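Local structure of cellulase (5HOS) at residues L73-W77 with E78-P82; Y161-D164 with P165-A169; L282-N285 with G286-Y290. The protein is an endo-beta-1,4-glucanase of glycosyl hydrolase family 5, which probably cuts internal beta-1,4-glucosidic bonds of cellulose-like chains. All blocks are in the same frame, centred on the assembly; numbering follows the deposited sequence.

Contact 1 (L73-W77 with E78-P82)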
loop_
_atom_site.group_PDB
_atom_site.type_symbol
_atom_site.label_atom_id
_atom_site.label_comp_id
_atom_site.label_asym_id
_atom_site.label_seq_id
_atom_site.Cartn_x
_atom_site.Cartn_y
_atom_site.Cartn_z
ATOM N N LEU A 73 5.673 1.627 3.246
ATOM C CA LEU A 73 6.243 1.087 4.473
ATOM C C LEU A 73 5.167 0.437 5.343
ATOM O O LEU A 73 4.457 1.128 6.074
ATOM C CB LEU A 73 6.945 2.210 5.233
ATOM C CG LEU A 73 7.709 1.811 6.490
ATOM C CD1 LEU A 73 8.999 1.101 6.113
ATOM C CD2 LEU A 73 7.978 3.037 7.351
ATOM N N PRO A 74 5.039 -0.900 5.259
ATOM C CA PRO A 74 4.142 -1.607 6.144
ATOM C C PRO A 74 4.601 -1.527 7.598
ATOM O O PRO A 74 5.780 -1.773 7.884
ATOM C CB PRO A 74 4.237 -3.056 5.659
ATOM C CG PRO A 74 4.645 -2.970 4.250
ATOM C CD PRO A 74 5.603 -1.814 4.240
ATOM N N ILE A 75 3.673 -1.161 8.480
ATOM C CA ILE A 75 3.878 -1.170 9.926
ATOM C C ILE A 75 2.706 -1.888 10.568
ATOM O O ILE A 75 1.634 -1.978 9.965
ATOM C CB ILE A 75 4.052 0.248 10.511
ATOM C CG1 ILE A 75 2.788 1.115 10.366
ATOM C CG2 ILE A 75 5.225 0.940 9.840
ATOM C CD1 ILE A 75 1.837 1.075 11.536
ATOM N N LEU A 76 2.925 -2.422 11.771
ATOM C CA LEU A 76 1.871 -3.101 12.521
ATOM C C LEU A 76 1.204 -2.152 13.478
ATOM O O LEU A 76 1.876 -1.568 14.330
ATOM C CB LEU A 76 2.426 -4.259 13.352
ATOM C CG LEU A 76 2.434 -5.682 12.826
ATOM C CD1 LEU A 76 2.648 -6.610 14.013
ATOM C CD2 LEU A 76 1.166 -6.060 12.083
ATOM N N TRP A 77 -0.117 -2.034 13.375
ATOM C CA TRP A 77 -0.914 -1.185 14.273
ATOM C C TRP A 77 -0.517 -1.411 15.743
ATOM O O TRP A 77 -0.265 -0.463 16.477
ATOM C CB TRP A 77 -2.409 -1.481 14.078
ATOM C CG TRP A 77 -3.384 -0.551 14.764
ATOM C CD1 TRP A 77 -3.120 0.407 15.709
ATOM C CD2 TRP A 77 -4.800 -0.540 14.584
ATOM N NE1 TRP A 77 -4.277 1.015 16.110
ATOM C CE2 TRP A 77 -5.327 0.449 15.440
ATOM C CE3 TRP A 77 -5.679 -1.279 13.780
ATOM C CZ2 TRP A 77 -6.700 0.737 15.506
ATOM C CZ3 TRP A 77 -7.058 -0.992 13.851
ATOM C CH2 TRP A 77 -7.545 -0.002 14.707
ATOM N N GLU A 78 -0.435 -2.673 16.147
ATOM C CA GLU A 78 -0.215 -3.015 17.547
ATOM C C GLU A 78 1.174 -2.637 18.055
ATOM O O GLU A 78 1.350 -2.408 19.260
ATOM C CB GLU A 78 -0.462 -4.506 17.784
ATOM C CG GLU A 78 -1.905 -4.918 17.513
ATOM C CD GLU A 78 -2.186 -5.345 16.079
ATOM O OE1 GLU A 78 -1.325 -5.179 15.181
ATOM O OE2 GLU A 78 -3.304 -5.851 15.848
ATOM N N ARG A 79 2.151 -2.582 17.155
ATOM C CA ARG A 79 3.488 -2.094 17.504
ATOM C C ARG A 79 3.507 -0.572 17.648
ATOM O O ARG A 79 4.170 -0.041 18.528
ATOM C CB ARG A 79 4.511 -2.544 16.471
ATOM C CG ARG A 79 4.674 -4.055 16.441
ATOM C CD ARG A 79 5.850 -4.504 15.601
ATOM N NE ARG A 79 6.067 -5.944 15.806
ATOM C CZ ARG A 79 6.228 -6.871 14.865
ATOM N NH1 ARG A 79 6.270 -6.574 13.564
ATOM N NH2 ARG A 79 6.394 -8.142 15.245
ATOM N N LEU A 80 2.786 0.122 16.780
ATOM C CA LEU A 80 2.704 1.579 16.848
ATOM C C LEU A 80 1.778 2.095 17.959
ATOM O O LEU A 80 2.062 3.137 18.547
ATOM C CB LEU A 80 2.291 2.153 15.499
ATOM C CG LEU A 80 2.213 3.685 15.412
ATOM C CD1 LEU A 80 3.545 4.347 15.734
ATOM C CD2 LEU A 80 1.736 4.086 14.036
ATOM N N GLN A 81 0.675 1.390 18.218
ATOM C CA GLN A 81 -0.297 1.787 19.236
ATOM C C GLN A 81 -0.739 0.550 20.012
ATOM O O GLN A 81 -1.738 -0.074 19.665
ATOM C CB GLN A 81 -1.488 2.500 18.611
ATOM C CG GLN A 81 -2.405 3.142 19.642
ATOM C CD GLN A 81 -3.649 3.747 19.036
ATOM O OE1 GLN A 81 -4.199 3.217 18.071
ATOM N NE2 GLN A 81 -4.115 4.852 19.611
ATOM N N PRO A 82 0.018 0.189 21.062
ATOM C CA PRO A 82 -0.242 -1.071 21.786
ATOM C C PRO A 82 -1.581 -1.167 22.536
ATOM O O PRO A 82 -2.020 -2.277 22.831
ATOM C CB PRO A 82 0.941 -1.161 22.761
ATOM C CG PRO A 82 2.023 -0.363 22.120
ATOM C CD PRO A 82 1.303 0.788 21.471
#
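Where the chain leaves strand 70-75, the second strand of the (beta/alpha)8 barrel, Leu76 takes the N-cap position and turns its carbonyl into a single helical turn, which lies in the loop between that strand and helix 90-105. Leu76 O receives Leu80 N in a helical bond of 3.1 Å (161° at the hydrogen) and, more weakly, Arg79 N. One residue on, Gln81 N meets Trp77 O at 2.7 Å. Gln81 then leaves helical geometry, so the helix is closed almost as soon as it begins.

Trp77 and Gln81 are joined a second time through their side chains. Trp77 NE1 points almost straight (172°) at Gln81 OE1, 2.9 Å away, with the oxygen in the indole plane and the nitrogen in the plane of the amide carbonyl. Both CG atoms stand anti to their backbone N, so the two side chains run the same way, and their planes are only 28° apart. Gln81 NE2 is held by Gly86 O and Asp137 OD2, which fixes the amide's orientation; a glutamine suits this place because it accepts and donates at once. Leu76 CD1 lies over one guanidinium face of Arg79, 3.6 Å from NH1. The extended Arg79 chain carries its NH groups to the carbonyls of Ala37, Ile39, Gln43 and Pro45, while the Glu78 carboxylate bonds to Asn116 ND2 and Tyr121 N.

On the side facing helix 90-105, Ile75 CD1 meets Leu80 CD2 at 3.9 Å, two branched apolar residues that both rest on Ile96, whereas Trp77 and Gln81 pack against Leu138 of helix 132-145.

Contact 2 (Y161-D164 with P165-A169)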
loop_
_atom_site.group_PDB
_atom_site.type_symbol
_atom_site.label_atom_id
_atom_site.label_comp_id
_atom_site.label_asym_id
_atom_site.label_seq_id
_atom_site.Cartn_x
_atom_site.Cartn_y
_atom_site.Cartn_z
ATOM N N TYR A 161 -10.701 -7.476 4.750
ATOM C CA TYR A 161 -11.271 -8.657 4.053
ATOM C C TYR A 161 -12.446 -9.413 4.660
ATOM O O TYR A 161 -13.196 -10.038 3.907
ATOM C CB TYR A 161 -10.182 -9.664 3.698
ATOM C CG TYR A 161 -9.669 -10.487 4.852
ATOM C CD1 TYR A 161 -8.607 -10.037 5.629
ATOM C CD2 TYR A 161 -10.222 -11.730 5.147
ATOM C CE1 TYR A 161 -8.124 -10.806 6.680
ATOM C CE2 TYR A 161 -9.752 -12.501 6.196
ATOM C CZ TYR A 161 -8.694 -12.034 6.948
ATOM O OH TYR A 161 -8.222 -12.776 7.989
ATOM N N ASP A 162 -12.589 -9.422 5.982
ATOM C CA ASP A 162 -13.764 -10.060 6.603
ATOM C C ASP A 162 -14.672 -9.017 7.259
ATOM O O ASP A 162 -15.313 -9.247 8.271
ATOM C CB ASP A 162 -13.379 -11.240 7.525
ATOM C CG ASP A 162 -12.504 -10.843 8.690
ATOM O OD1 ASP A 162 -12.366 -9.635 8.993
ATOM O OD2 ASP A 162 -11.954 -11.769 9.326
ATOM N N ILE A 163 -14.727 -7.866 6.614
ATOM C CA ILE A 163 -15.666 -6.815 6.926
ATOM C C ILE A 163 -16.267 -6.558 5.571
ATOM O O ILE A 163 -15.542 -6.487 4.578
ATOM C CB ILE A 163 -14.991 -5.553 7.531
ATOM C CG1 ILE A 163 -15.990 -4.393 7.610
ATOM C CG2 ILE A 163 -13.752 -5.124 6.748
ATOM C CD1 ILE A 163 -15.563 -3.282 8.540
ATOM N N ASP A 164 -17.582 -6.467 5.498
ATOM C CA ASP A 164 -18.199 -6.323 4.202
ATOM C C ASP A 164 -17.938 -4.907 3.679
ATOM O O ASP A 164 -17.725 -3.976 4.475
ATOM C CB ASP A 164 -19.684 -6.660 4.231
ATOM C CG ASP A 164 -20.530 -5.506 4.657
ATOM O OD1 ASP A 164 -20.911 -4.679 3.795
ATOM O OD2 ASP A 164 -20.815 -5.434 5.858
ATOM N N PRO A 165 -17.940 -4.756 2.342
ATOM C CA PRO A 165 -17.565 -3.492 1.714
ATOM C C PRO A 165 -18.297 -2.247 2.216
ATOM O O PRO A 165 -17.672 -1.204 2.332
ATOM C CB PRO A 165 -17.845 -3.757 0.231
ATOM C CG PRO A 165 -17.557 -5.211 0.081
ATOM C CD PRO A 165 -18.172 -5.798 1.314
ATOM N N GLN A 166 -19.594 -2.353 2.518
ATOM C CA GLN A 166 -20.347 -1.177 2.987
ATOM C C GLN A 166 -19.933 -0.760 4.412
ATOM O O GLN A 166 -19.785 0.433 4.700
ATOM C CB GLN A 166 -21.863 -1.420 2.898
ATOM C CG GLN A 166 -22.681 -0.138 2.804
ATOM C CD GLN A 166 -22.383 0.697 1.548
ATOM O OE1 GLN A 166 -22.595 0.251 0.404
ATOM N NE2 GLN A 166 -21.893 1.911 1.756
ATOM N N ALA A 167 -19.737 -1.740 5.295
ATOM C CA ALA A 167 -19.283 -1.466 6.661
ATOM C C ALA A 167 -17.869 -0.911 6.647
ATOM O O ALA A 167 -17.546 -0.015 7.431
ATOM C CB ALA A 167 -19.329 -2.721 7.516
ATOM N N TRP A 168 -17.027 -1.451 5.765
ATOM C CA TRP A 168 -15.673 -0.933 5.614
ATOM C C TRP A 168 -15.690 0.524 5.128
ATOM O O TRP A 168 -14.988 1.357 5.684
ATOM C CB TRP A 168 -14.807 -1.787 4.686
ATOM C CG TRP A 168 -13.547 -1.057 4.396
ATOM C CD1 TRP A 168 -13.179 -0.510 3.212
ATOM C CD2 TRP A 168 -12.552 -0.663 5.350
ATOM N NE1 TRP A 168 -11.994 0.158 3.350
ATOM C CE2 TRP A 168 -11.589 0.089 4.654
ATOM C CE3 TRP A 168 -12.378 -0.879 6.726
ATOM C CZ2 TRP A 168 -10.458 0.621 5.280
ATOM C CZ3 TRP A 168 -11.253 -0.360 7.347
ATOM C CH2 TRP A 168 -10.309 0.382 6.625
ATOM N N ALA A 169 -16.483 0.820 4.107
ATOM C CA ALA A 169 -16.576 2.197 3.593
ATOM C C ALA A 169 -16.969 3.194 4.679
ATOM O O ALA A 169 -16.456 4.298 4.697
ATOM C CB ALA A 169 -17.547 2.288 2.427
#
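Asp164 caps the helix that starts at Pro165: its OD1 takes the backbone N-H of Gln166 at 3.0 Å, while its own carbonyl O receives Trp168 N at 2.9 Å in a straighter bond (165°). The capping bond is bent, with 135° at the hydrogen, and the nitrogen reaches OD1 from above the carboxylate plane. A chi1 of 84° places Asp164 CG between its backbone N and carbonyl carbon, folding the short side chain back over the first turn. Aspartate suits an N-cap because its acceptor is near enough to bind a backbone N-H that lacks a partner in the preceding turn; its negative charge probably also interacts well with the positive end of the helix dipole. Proline fits the next position, since the first residue of a helix has no need of an N-H and its ring restrains phi to a helical value.

This is the loop after strand 152-155, the fourth strand of the (beta/alpha)8 barrel, as it enters helix 165-181. Around the cap, Ile163 and Trp168 meet as a hydrophobic staple, the residue before the N-cap touching the fourth residue of the helix. Ile163 CG2 is 4.1 Å from Trp168 CB; on the longer branch Ile163 CG1 lies 3.7 Å from Ala167 CB, and its CD1 is at the edge of the indole, near its plane. The small methyl of alanine lets the isoleucine come close to the helix backbone, with Ile163 CG1 3.6 Å from Trp168 N. Asp164 OD2 comes to 3.5 Å from that same Ala167 CB.

Further out, the indole of Trp168 rests on Met157 and Pro160 and gives its NE1 hydrogen to Pro191 O. Pro165 packs on Asn210 and Ala213 of helix 210-213.

Contact 3 (L282-N285 with G286-Y290)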
loop_
_atom_site.group_PDB
_atom_site.type_symbol
_atom_site.label_atom_id
_atom_site.label_comp_id
_atom_site.label_asym_id
_atom_site.label_seq_id
_atom_site.Cartn_x
_atom_site.Cartn_y
_atom_site.Cartn_z
ATOM N N LEU A 282 6.289 -9.631 -20.135
ATOM C CA LEU A 282 5.335 -9.000 -21.058
ATOM C C LEU A 282 4.139 -8.407 -20.321
ATOM O O LEU A 282 3.746 -7.270 -20.590
ATOM C CB LEU A 282 4.836 -9.998 -22.107
ATOM C CG LEU A 282 5.868 -10.432 -23.154
ATOM C CD1 LEU A 282 5.380 -11.655 -23.916
ATOM C CD2 LEU A 282 6.190 -9.292 -24.116
ATOM N N ALA A 283 3.576 -9.182 -19.395
ATOM C CA ALA A 283 2.431 -8.729 -18.575
ATOM C C ALA A 283 2.762 -7.499 -17.735
ATOM O O ALA A 283 1.980 -6.542 -17.685
ATOM C CB ALA A 283 1.938 -9.857 -17.680
ATOM N N LEU A 284 3.932 -7.521 -17.095
ATOM C CA LEU A 284 4.372 -6.412 -16.255
ATOM C C LEU A 284 4.522 -5.137 -17.076
ATOM O O LEU A 284 3.948 -4.102 -16.723
ATOM C CB LEU A 284 5.688 -6.747 -15.550
ATOM C CG LEU A 284 6.292 -5.667 -14.651
ATOM C CD1 LEU A 284 5.320 -5.279 -13.548
ATOM C CD2 LEU A 284 7.607 -6.152 -14.061
ATOM N N ASN A 285 5.292 -5.220 -18.165
ATOM C CA ASN A 285 5.466 -4.093 -19.095
ATOM C C ASN A 285 4.150 -3.511 -19.568
ATOM O O ASN A 285 3.955 -2.291 -19.558
ATOM C CB ASN A 285 6.280 -4.515 -20.333
ATOM C CG ASN A 285 7.712 -4.047 -20.268
ATOM O OD1 ASN A 285 7.967 -2.846 -20.266
ATOM N ND2 ASN A 285 8.658 -4.988 -20.215
ATOM N N GLY A 286 3.257 -4.398 -19.995
ATOM C CA GLY A 286 1.945 -3.997 -20.467
ATOM C C GLY A 286 1.130 -3.288 -19.406
ATOM O O GLY A 286 0.517 -2.247 -19.676
ATOM N N MET A 287 1.130 -3.839 -18.196
ATOM C CA MET A 287 0.341 -3.252 -17.108
ATOM C C MET A 287 0.867 -1.878 -16.716
ATOM O O MET A 287 0.086 -0.960 -16.494
ATOM C CB MET A 287 0.312 -4.176 -15.896
ATOM C CG MET A 287 -0.742 -3.797 -14.867
ATOM S SD MET A 287 -0.887 -4.951 -13.490
ATOM C CE MET A 287 0.798 -5.537 -13.298
ATOM N N LEU A 288 2.188 -1.728 -16.658
ATOM C CA LEU A 288 2.795 -0.426 -16.357
ATOM C C LEU A 288 2.531 0.592 -17.468
ATOM O O LEU A 288 2.232 1.746 -17.189
ATOM C CB LEU A 288 4.295 -0.573 -16.091
ATOM C CG LEU A 288 4.638 -1.454 -14.879
ATOM C CD1 LEU A 288 6.128 -1.740 -14.840
ATOM C CD2 LEU A 288 4.177 -0.838 -13.567
ATOM N N GLY A 289 2.623 0.161 -18.723
ATOM C CA GLY A 289 2.262 1.021 -19.861
ATOM C C GLY A 289 0.797 1.422 -19.866
ATOM O O GLY A 289 0.449 2.569 -20.171
ATOM N N TYR A 290 -0.065 0.472 -19.514
ATOM C CA TYR A 290 -1.498 0.722 -19.425
ATOM C C TYR A 290 -1.814 1.826 -18.408
ATOM O O TYR A 290 -2.606 2.737 -18.695
ATOM C CB TYR A 290 -2.239 -0.584 -19.104
ATOM C CG TYR A 290 -3.737 -0.434 -18.979
ATOM C CD1 TYR A 290 -4.567 -0.460 -20.107
ATOM C CD2 TYR A 290 -4.329 -0.258 -17.731
ATOM C CE1 TYR A 290 -5.945 -0.311 -19.987
ATOM C CE2 TYR A 290 -5.699 -0.114 -17.600
ATOM C CZ TYR A 290 -6.506 -0.140 -18.723
ATOM O OH TYR A 290 -7.862 0.018 -18.564
#
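Leu284 and Leu288 meet because their first torsions differ: Leu284 CG is anti to its backbone N (chi1 179°) and leans along the helix, while Leu288 CG lies beside its own N (chi1 -62°), reaching back to the preceding turn. Their CD1 atoms come within 3.9 Å of each other, the side chains meeting at a slant. The two belong to helix 278-293, the helix of the beta-alpha-beta crossover between strands 267-273 and 298-306, the last two strands of the (beta/alpha)8 barrel.

Four successive backbone bonds run through this part, from the N-H groups of Gly286, Met287, Leu288 and Gly289 to the carbonyls of Leu282, Ala283, Leu284 and Asn285, with lengths between 2.9 and 3.0 Å. The inner face carries Leu284, Met287 and Leu288, flexible apolar chains that all touch Phe272 of strand 267-273; Met287 also reaches Leu253 of helix 248-262, and Leu288 touches Leu333 of helix 330-341.

Asn285 suits the border of this face, since its amide bonds in two directions: OD1 accepts from Arg336 NH1, and ND2 makes a weak bond to Asn281 O, one turn earlier. Gly286 and Gly289, both partly exposed, add no side chain to the outer part of the helix. Leu288 packs closely against the preceding turn, its CG only 3.3 Å from Leu284 O.

In the fold
All three contacts belong to one (beta/alpha)8 barrel and follow each other in series along the chain. Contact 1 spans the C-terminal end of the second strand and contact 2 lies in the loop that follows the fourth, on the side where enzymes of this fold place their active site; their centres are 21 Å apart and their nearest atoms about 8 Å. In family 5 the acid/base glutamate follows the fourth strand and the nucleophile the seventh, so contact 2 probably lies downstream of a catalytic residue. Contact 3 sits on the outer helical layer, its centre 33 Å from that of contact 1, across the chain's centre, and 30 Å from that of contact 2. Its helix also carries Cys280, disulfide-bonded to Cys243.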